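Local coordinates for sensor protein kinase HptS (Staphylococcus aureus, PDB 6LKI) that is a sensor histidine kinase of a two-component system, whose extracytoplasmic part probably helps to sense hexose phosphate, at residues P57-Y62 against M104-R109; N82-S87 against L158-H163. All coordinates share one frame; numbering follows the deposited sequence.

Contact 1: residues P57-Y62 against M104-R109; sequences PATLYY and MANTPR
Thr-59 and Asn-106 show how a polar pair on one face of a sheet and an apolar pair on the other can share a single strand boundary. Their side chains cross obliquely, and the Thr-59 hydroxyl OG1 donates to Asn-106 OD1 at 2.8 Å, coming from above the amide carbonyl plane by 38°. Asn-106 CG lies between its own backbone N and carbonyl carbon (chi1 61°), the crowded position, and from there the amide lies against Thr-59 CB and OG1. Beside this pair the backbones are joined twice: Thr-59 N donates to Asn-106 O, and Ala-105 N donates to Thr-59 O at 3.0 Å, nearly straight at 168°. Leu-60 and Met-104, an antiparallel non-hydrogen-bonded pair, lie on the other face. There Leu-60 CD2 rests on Met-104 CB at 3.8 Å and also touches its CA and CG. Met-104 CG, anti to the backbone N, is reached as well by Ala-58 CB at 4.0 Å. That methyl in turn meets Thr-107 CG2 at 3.7 Å. Ala-105 CB lies in the plane of the Tyr-61 ring, 3.8 Å from CE2, a contact with the ring's edge. Past the paired residues, where a loop leads into strand 59-66 and helix 108-116 begins, Pro-108 CD lies 3.2 Å from Pro-57 O. Thr-107 is the N-cap of helix 108-116, its OG1 taking the backbone N of Leu-110. Strands 59-66 and 97-106 are the two inner strands of a four-stranded antiparallel sheet. Helix 39-55 packs on the Leu-60 face through Ile-53, Pro-57 touches helix 2-31, and Tyr-132 of strand 130-133 contacts Met-104 and Asn-106 while its hydroxyl bonds Ala-105 O.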
ATOM      1  N   PRO B  57      -7.464 -28.594  -4.238  1.00 41.22           N
ATOM      2  CA  PRO B  57      -6.583 -29.141  -5.284  1.00 46.31           C
ATOM      3  C   PRO B  57      -5.560 -28.140  -5.790  1.00 46.52           C
ATOM      4  O   PRO B  57      -4.387 -28.495  -5.967  1.00 48.76           O
ATOM      5  CB  PRO B  57      -7.569 -29.552  -6.388  1.00 47.96           C
ATOM      6  CG  PRO B  57      -8.883 -29.712  -5.693  1.00 45.74           C
ATOM      7  CD  PRO B  57      -8.886 -28.689  -4.600  1.00 43.12           C
ATOM      8  N   ALA B  58      -5.968 -26.894  -6.008  1.00 39.39           N
ATOM      9  CA  ALA B  58      -5.099 -25.901  -6.620  1.00 37.78           C
ATOM     10  C   ALA B  58      -3.932 -25.541  -5.704  1.00 37.69           C
ATOM     11  O   ALA B  58      -3.960 -25.764  -4.490  1.00 35.74           O
ATOM     12  CB  ALA B  58      -5.890 -24.640  -6.967  1.00 38.26           C
ATOM     13  N   THR B  59      -2.888 -24.980  -6.313  1.00 36.71           N
ATOM     14  CA  THR B  59      -1.766 -24.418  -5.570  1.00 35.00           C
ATOM     15  C   THR B  59      -2.140 -23.005  -5.145  1.00 33.59           C
ATOM     16  O   THR B  59      -2.253 -22.105  -5.984  1.00 31.67           O
ATOM     17  CB  THR B  59      -0.496 -24.418  -6.418  1.00 37.19           C
ATOM     18  OG1 THR B  59      -0.160 -25.763  -6.782  1.00 37.88           O
ATOM     19  CG2 THR B  59       0.663 -23.806  -5.641  1.00 33.68           C
ATOM     20  N   LEU B  60      -2.344 -22.808  -3.848  1.00 29.64           N
ATOM     21  CA  LEU B  60      -2.816 -21.540  -3.316  1.00 29.19           C
ATOM     22  C   LEU B  60      -1.779 -20.947  -2.375  1.00 29.04           C
ATOM     23  O   LEU B  60      -1.090 -21.675  -1.654  1.00 27.54           O
ATOM     24  CB  LEU B  60      -4.150 -21.713  -2.580  1.00 32.89           C
ATOM     25  CG  LEU B  60      -5.284 -22.335  -3.396  1.00 31.70           C
ATOM     26  CD1 LEU B  60      -6.510 -22.557  -2.528  1.00 32.36           C
ATOM     27  CD2 LEU B  60      -5.618 -21.456  -4.591  1.00 34.33           C
ATOM     28  N   TYR B  61      -1.671 -19.621  -2.396  1.00 29.76           N
ATOM     29  CA  TYR B  61      -0.822 -18.876  -1.478  1.00 28.46           C
ATOM     30  C   TYR B  61      -1.678 -17.858  -0.745  1.00 28.69           C
ATOM     31  O   TYR B  61      -2.473 -17.146  -1.370  1.00 29.55           O
ATOM     32  CB  TYR B  61       0.325 -18.182  -2.219  1.00 27.21           C
ATOM     33  CG  TYR B  61       1.312 -19.157  -2.809  1.00 25.90           C
ATOM     34  CD1 TYR B  61       2.254 -19.785  -2.007  1.00 28.23           C
ATOM     35  CD2 TYR B  61       1.285 -19.472  -4.162  1.00 27.71           C
ATOM     36  CE1 TYR B  61       3.150 -20.692  -2.538  1.00 30.07           C
ATOM     37  CE2 TYR B  61       2.178 -20.376  -4.702  1.00 29.21           C
ATOM     38  CZ  TYR B  61       3.109 -20.982  -3.885  1.00 31.74           C
ATOM     39  OH  TYR B  61       4.001 -21.883  -4.414  1.00 32.66           O
ATOM     40  N   TYR B  62      -1.529 -17.798   0.573  1.00 25.37           N
ATOM     41  CA  TYR B  62      -2.243 -16.816   1.370  1.00 25.55           C
ATOM     42  C   TYR B  62      -1.307 -15.690   1.789  1.00 29.43           C
ATOM     43  O   TYR B  62      -0.107 -15.895   1.996  1.00 29.50           O
ATOM     44  CB  TYR B  62      -2.883 -17.455   2.608  1.00 26.10           C
ATOM     45  CG  TYR B  62      -1.924 -18.180   3.534  1.00 29.51           C
ATOM     46  CD1 TYR B  62      -1.161 -17.486   4.467  1.00 28.41           C
ATOM     47  CD2 TYR B  62      -1.803 -19.562   3.490  1.00 26.79           C
ATOM     48  CE1 TYR B  62      -0.289 -18.149   5.316  1.00 25.78           C
ATOM     49  CE2 TYR B  62      -0.939 -20.233   4.336  1.00 27.96           C
ATOM     50  CZ  TYR B  62      -0.185 -19.524   5.246  1.00 27.25           C
ATOM     51  OH  TYR B  62       0.677 -20.191   6.086  1.00 29.77           O
ATOM     52  N   MET B 104      -4.183 -17.927  -6.510  1.00 30.60           N
ATOM     53  CA  MET B 104      -4.045 -19.198  -7.207  1.00 33.94           C
ATOM     54  C   MET B 104      -2.892 -19.086  -8.194  1.00 35.54           C
ATOM     55  O   MET B 104      -2.920 -18.235  -9.091  1.00 35.18           O
ATOM     56  CB  MET B 104      -5.343 -19.575  -7.926  1.00 36.56           C
ATOM     57  CG  MET B 104      -5.336 -20.967  -8.544  1.00 40.19           C
ATOM     58  SD  MET B 104      -4.620 -21.002 -10.201  1.00 43.08           S
ATOM     59  CE  MET B 104      -5.892 -20.158 -11.137  1.00 42.86           C
ATOM     60  N   ALA B 105      -1.882 -19.940  -8.029  1.00 34.37           N
ATOM     61  CA  ALA B 105      -0.734 -19.942  -8.929  1.00 38.80           C
ATOM     62  C   ALA B 105      -0.886 -20.959 -10.054  1.00 40.93           C
ATOM     63  O   ALA B 105      -0.453 -20.701 -11.182  1.00 40.10           O
ATOM     64  CB  ALA B 105       0.551 -20.220  -8.144  1.00 32.58           C
ATOM     65  N   ASN B 106      -1.493 -22.106  -9.763  1.00 38.83           N
ATOM     66  CA  ASN B 106      -1.757 -23.145 -10.752  1.00 41.89           C
ATOM     67  C   ASN B 106      -2.733 -24.137 -10.135  1.00 41.37           C
ATOM     68  O   ASN B 106      -3.022 -24.091  -8.936  1.00 38.59           O
ATOM     69  CB  ASN B 106      -0.471 -23.849 -11.201  1.00 42.44           C
ATOM     70  CG  ASN B 106       0.251 -24.536 -10.057  1.00 41.09           C
ATOM     71  OD1 ASN B 106      -0.187 -25.577  -9.564  1.00 45.96           O
ATOM     72  ND2 ASN B 106       1.368 -23.958  -9.629  1.00 45.76           N
ATOM     73  N   THR B 107      -3.249 -25.028 -10.975  1.00 44.39           N
ATOM     74  CA  THR B 107      -4.058 -26.151 -10.529  1.00 44.58           C
ATOM     75  C   THR B 107      -3.517 -27.429 -11.153  1.00 48.14           C
ATOM     76  O   THR B 107      -2.940 -27.393 -12.244  1.00 49.13           O
ATOM     77  CB  THR B 107      -5.542 -25.987 -10.906  1.00 45.42           C
ATOM     78  OG1 THR B 107      -5.730 -26.301 -12.290  1.00 49.55           O
ATOM     79  CG2 THR B 107      -6.023 -24.567 -10.641  1.00 45.26           C
ATOM     80  N   PRO B 108      -3.669 -28.568 -10.472  1.00 49.91           N
ATOM     81  CA  PRO B 108      -3.205 -29.834 -11.065  1.00 53.53           C
ATOM     82  C   PRO B 108      -3.864 -30.148 -12.393  1.00 53.87           C
ATOM     83  O   PRO B 108      -3.244 -30.796 -13.245  1.00 59.35           O
ATOM     84  CB  PRO B 108      -3.566 -30.874  -9.995  1.00 55.09           C
ATOM     85  CG  PRO B 108      -3.643 -30.101  -8.725  1.00 52.97           C
ATOM     86  CD  PRO B 108      -4.172 -28.750  -9.101  1.00 49.57           C
ATOM     87  N   ARG B 109      -5.103 -29.700 -12.600  1.00 53.13           N
ATOM     88  CA  ARG B 109      -5.769 -29.935 -13.876  1.00 56.35           C
ATOM     89  C   ARG B 109      -5.178 -29.064 -14.977  1.00 56.27           C
ATOM     90  O   ARG B 109      -4.802 -29.566 -16.044  1.00 60.52           O
ATOM     91  CB  ARG B 109      -7.270 -29.681 -13.739  1.00 56.89           C
ATOM     92  CG  ARG B 109      -8.137 -30.734 -14.402  1.00 68.92           C
ATOM     93  CD  ARG B 109      -9.604 -30.367 -14.293  1.00 69.23           C
ATOM     94  NE  ARG B 109     -10.083 -30.462 -12.918  1.00 65.70           N
ATOM     95  CZ  ARG B 109     -10.608 -31.561 -12.390  1.00 69.21           C
ATOM     96  NH1 ARG B 109     -10.726 -32.659 -13.125  1.00 69.49           N
ATOM     97  NH2 ARG B 109     -11.019 -31.565 -11.129  1.00 71.28           N
TER

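Contact 2: residues N82-S87 against L158-H163; sequences NMYLFS and LNHADH
Phe-86 and His-160 make the closest backbone approach here, yet their CA atoms stay 8.9 Å apart, and a strand and a loop are bridged almost wholly by rings. Tyr-84 CG is anti to the backbone N (chi1 174°), and the ring beyond it carries OH to a position between His-160 and His-163. His-163 ND1 lies 2.6 Å from Tyr-84 OH, near the planes of both rings, in a hydrogen bond in which either could be the donor. His-160 meets the tyrosine tip to tip, with NE2 2.8 Å from Tyr-84 OH. The rim of Phe-86 turns toward the face of His-160 in an edge-to-face pair, Phe-86 CE1 to His-160 CE1 3.8 Å, the planes inclined at 53°. A water 2.7 Å from His-160 NE2 donates to the carbonyl oxygens of Leu-85 and Phe-86, tying the imidazole to the strand. Ala-161 CB sits over the centre of the His-163 ring, inside the loop. Phe-86 and Ser-87 form a classic beta bulge opposite Ile-102. The cluster links strand 84-92 of one sheet with the turn between strands 152-157 and 163-169 of the other; helix 2-31 touches Phe-86 and His-160 through Glu-17, and Leu-131 of strand 130-133 packs on Tyr-84 and His-163.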
ATOM      1  N   ASN B  82       1.668 -12.269 -10.883  1.00 43.21           N
ATOM      2  CA  ASN B  82       1.538 -13.321 -11.880  1.00 43.83           C
ATOM      3  C   ASN B  82       0.591 -14.428 -11.440  1.00 43.24           C
ATOM      4  O   ASN B  82       0.534 -15.477 -12.092  1.00 44.05           O
ATOM      5  CB  ASN B  82       2.911 -13.910 -12.209  1.00 48.24           C
ATOM      6  CG  ASN B  82       3.860 -12.884 -12.794  1.00 50.25           C
ATOM      7  OD1 ASN B  82       3.432 -11.853 -13.314  1.00 54.63           O
ATOM      8  ND2 ASN B  82       5.156 -13.161 -12.711  1.00 55.22           N
ATOM      9  N   MET B  83      -0.144 -14.224 -10.351  1.00 39.06           N
ATOM     10  CA  MET B  83      -1.124 -15.177  -9.859  1.00 37.50           C
ATOM     11  C   MET B  83      -2.526 -14.601  -9.998  1.00 36.90           C
ATOM     12  O   MET B  83      -2.718 -13.419 -10.299  1.00 36.81           O
ATOM     13  CB  MET B  83      -0.849 -15.543  -8.396  1.00 35.81           C
ATOM     14  CG  MET B  83       0.537 -16.099  -8.132  1.00 32.55           C
ATOM     15  SD  MET B  83       0.804 -16.393  -6.376  1.00 32.56           S
ATOM     16  CE  MET B  83       2.526 -16.886  -6.373  1.00 31.61           C
ATOM     17  N   TYR B  84      -3.514 -15.459  -9.767  1.00 35.70           N
ATOM     18  CA  TYR B  84      -4.918 -15.079  -9.830  1.00 35.14           C
ATOM     19  C   TYR B  84      -5.408 -14.767  -8.422  1.00 33.00           C
ATOM     20  O   TYR B  84      -5.426 -15.651  -7.559  1.00 32.96           O
ATOM     21  CB  TYR B  84      -5.754 -16.195 -10.455  1.00 34.67           C
ATOM     22  CG  TYR B  84      -7.244 -15.947 -10.420  1.00 35.63           C
ATOM     23  CD1 TYR B  84      -7.800 -14.846 -11.060  1.00 39.27           C
ATOM     24  CD2 TYR B  84      -8.099 -16.816  -9.754  1.00 35.29           C
ATOM     25  CE1 TYR B  84      -9.163 -14.615 -11.033  1.00 40.41           C
ATOM     26  CE2 TYR B  84      -9.463 -16.594  -9.722  1.00 38.88           C
ATOM     27  CZ  TYR B  84      -9.988 -15.492 -10.364  1.00 42.55           C
ATOM     28  OH  TYR B  84     -11.345 -15.265 -10.336  1.00 45.73           O
ATOM     29  N   LEU B  85      -5.795 -13.514  -8.191  1.00 35.67           N
ATOM     30  CA  LEU B  85      -6.391 -13.132  -6.916  1.00 32.29           C
ATOM     31  C   LEU B  85      -7.761 -13.786  -6.802  1.00 36.29           C
ATOM     32  O   LEU B  85      -8.693 -13.427  -7.529  1.00 34.26           O
ATOM     33  CB  LEU B  85      -6.492 -11.615  -6.800  1.00 33.53           C
ATOM     34  CG  LEU B  85      -7.129 -11.101  -5.508  1.00 34.32           C
ATOM     35  CD1 LEU B  85      -6.406 -11.668  -4.294  1.00 34.16           C
ATOM     36  CD2 LEU B  85      -7.129  -9.580  -5.471  1.00 38.75           C
ATOM     37  N   PHE B  86      -7.803 -14.547  -5.755  1.00 32.06           N
ATOM     38  CA  PHE B  86      -8.942 -15.454  -5.823  1.00 36.19           C
ATOM     39  C   PHE B  86      -9.932 -15.262  -4.680  1.00 37.64           C
ATOM     40  O   PHE B  86     -11.144 -15.293  -4.911  1.00 38.45           O
ATOM     41  CB  PHE B  86      -8.450 -16.906  -5.846  1.00 37.02           C
ATOM     42  CG  PHE B  86      -9.557 -17.928  -5.843  1.00 38.42           C
ATOM     43  CD1 PHE B  86     -10.234 -18.242  -7.008  1.00 45.48           C
ATOM     44  CD2 PHE B  86      -9.910 -18.584  -4.676  1.00 45.61           C
ATOM     45  CE1 PHE B  86     -11.249 -19.178  -7.011  1.00 43.56           C
ATOM     46  CE2 PHE B  86     -10.925 -19.527  -4.674  1.00 50.22           C
ATOM     47  CZ  PHE B  86     -11.595 -19.822  -5.845  1.00 45.27           C
ATOM     48  N   SER B  87      -9.601 -14.654  -3.579  1.00 32.60           N
ATOM     49  CA  SER B  87     -10.511 -14.205  -2.536  1.00 34.38           C
ATOM     50  C   SER B  87      -9.835 -13.142  -1.683  1.00 35.60           C
ATOM     51  O   SER B  87      -8.611 -13.134  -1.522  1.00 31.38           O
ATOM     52  CB  SER B  87     -10.978 -15.370  -1.655  1.00 37.11           C
ATOM     53  OG  SER B  87      -9.905 -15.903  -0.901  1.00 32.90           O
ATOM     54  N   LEU B 158     -17.021 -18.000 -14.391  1.00 61.50           N
ATOM     55  CA  LEU B 158     -16.671 -18.436 -13.048  1.00 60.16           C
ATOM     56  C   LEU B 158     -17.743 -18.001 -12.053  1.00 55.83           C
ATOM     57  O   LEU B 158     -18.383 -16.958 -12.205  1.00 59.17           O
ATOM     58  CB  LEU B 158     -15.304 -17.886 -12.644  1.00 56.95           C
ATOM     59  CG  LEU B 158     -14.119 -18.499 -13.399  1.00 57.38           C
ATOM     60  CD1 LEU B 158     -12.791 -18.034 -12.817  1.00 54.36           C
ATOM     61  CD2 LEU B 158     -14.202 -20.020 -13.403  1.00 52.93           C
ATOM     62  N   ASN B 159     -17.927 -18.820 -11.016  1.00 56.62           N
ATOM     63  CA  ASN B 159     -19.107 -18.689 -10.168  1.00 57.90           C
ATOM     64  C   ASN B 159     -18.999 -17.525  -9.191  1.00 58.77           C
ATOM     65  O   ASN B 159     -20.016 -16.902  -8.862  1.00 55.66           O
ATOM     66  CB  ASN B 159     -19.338 -19.994  -9.406  1.00 58.26           C
ATOM     67  CG  ASN B 159     -20.581 -19.952  -8.542  1.00 63.72           C
ATOM     68  OD1 ASN B 159     -20.510 -19.683  -7.342  1.00 63.89           O
ATOM     69  ND2 ASN B 159     -21.731 -20.226  -9.147  1.00 61.36           N
ATOM     70  N   HIS B 160     -17.793 -17.212  -8.720  1.00 53.69           N
ATOM     71  CA  HIS B 160     -17.631 -16.297  -7.599  1.00 52.52           C
ATOM     72  C   HIS B 160     -17.507 -14.836  -8.010  1.00 52.74           C
ATOM     73  O   HIS B 160     -17.684 -13.955  -7.161  1.00 51.59           O
ATOM     74  CB  HIS B 160     -16.398 -16.689  -6.783  1.00 50.40           C
ATOM     75  CG  HIS B 160     -15.107 -16.451  -7.500  1.00 48.57           C
ATOM     76  ND1 HIS B 160     -14.673 -17.253  -8.534  1.00 51.19           N
ATOM     77  CD2 HIS B 160     -14.159 -15.498  -7.339  1.00 48.54           C
ATOM     78  CE1 HIS B 160     -13.513 -16.805  -8.978  1.00 46.47           C
ATOM     79  NE2 HIS B 160     -13.178 -15.743  -8.268  1.00 46.64           N
ATOM     80  N   ALA B 161     -17.199 -14.554  -9.272  1.00 55.43           N
ATOM     81  CA  ALA B 161     -17.055 -13.177  -9.725  1.00 53.27           C
ATOM     82  C   ALA B 161     -17.327 -13.124 -11.221  1.00 56.99           C
ATOM     83  O   ALA B 161     -17.499 -14.152 -11.879  1.00 59.11           O
ATOM     84  CB  ALA B 161     -15.668 -12.621  -9.391  1.00 54.68           C
ATOM     85  N   ASP B 162     -17.361 -11.901 -11.751  1.00 59.58           N
ATOM     86  CA  ASP B 162     -17.618 -11.675 -13.172  1.00 61.52           C
ATOM     87  C   ASP B 162     -16.371 -11.991 -14.003  1.00 61.58           C
ATOM     88  O   ASP B 162     -15.831 -11.154 -14.726  1.00 62.86           O
ATOM     89  CB  ASP B 162     -18.090 -10.244 -13.401  1.00 63.26           C
ATOM     90  CG  ASP B 162     -19.402  -9.944 -12.701  1.00 67.45           C
ATOM     91  OD1 ASP B 162     -20.388 -10.668 -12.953  1.00 66.82           O
ATOM     92  OD2 ASP B 162     -19.450  -8.983 -11.903  1.00 66.00           O
ATOM     93  N   HIS B 163     -15.918 -13.238 -13.888  1.00 60.13           N
ATOM     94  CA  HIS B 163     -14.724 -13.709 -14.573  1.00 58.00           C
ATOM     95  C   HIS B 163     -15.071 -14.879 -15.481  1.00 58.79           C
ATOM     96  O   HIS B 163     -16.043 -15.603 -15.245  1.00 61.52           O
ATOM     97  CB  HIS B 163     -13.639 -14.132 -13.573  1.00 56.17           C
ATOM     98  CG  HIS B 163     -13.176 -13.024 -12.678  1.00 56.35           C
ATOM     99  ND1 HIS B 163     -12.486 -13.253 -11.506  1.00 52.37           N
ATOM    100  CD2 HIS B 163     -13.306 -11.681 -12.782  1.00 55.44           C
ATOM    101  CE1 HIS B 163     -12.211 -12.097 -10.928  1.00 52.69           C
ATOM    102  NE2 HIS B 163     -12.699 -11.129 -11.681  1.00 55.42           N
TER
HETATM  103  O   HOH W   1     -11.435 -13.773  -7.660  1.00 43.62           O

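In the fold
Contacts 1 and 2 have centres about 12 Å apart, and their segments alternate along the chain: 57-62, 82-87, 104-109, then 158-163. They are joined through neighbouring strands of one sheet, 84-92 and 97-106, where Met-104 N and Tyr-84 O are 2.8 Å apart, a probable hydrogen bond; Met-83 CE also packs on Tyr-61 CD2. Contact 1 lies within the sheet of strands 69-72, 59-66, 97-106 and 84-92, whereas contact 2 crosses from it to the second antiparallel sheet. Both sheets have strand order 2-1-4-3 and lie beside the long helix 2-31, an organisation consistent with a double Cache-like sensor. Contact 1 pairs strands inside one subdomain and contact 2 packs it against the other, so the shared strands probably couple the two.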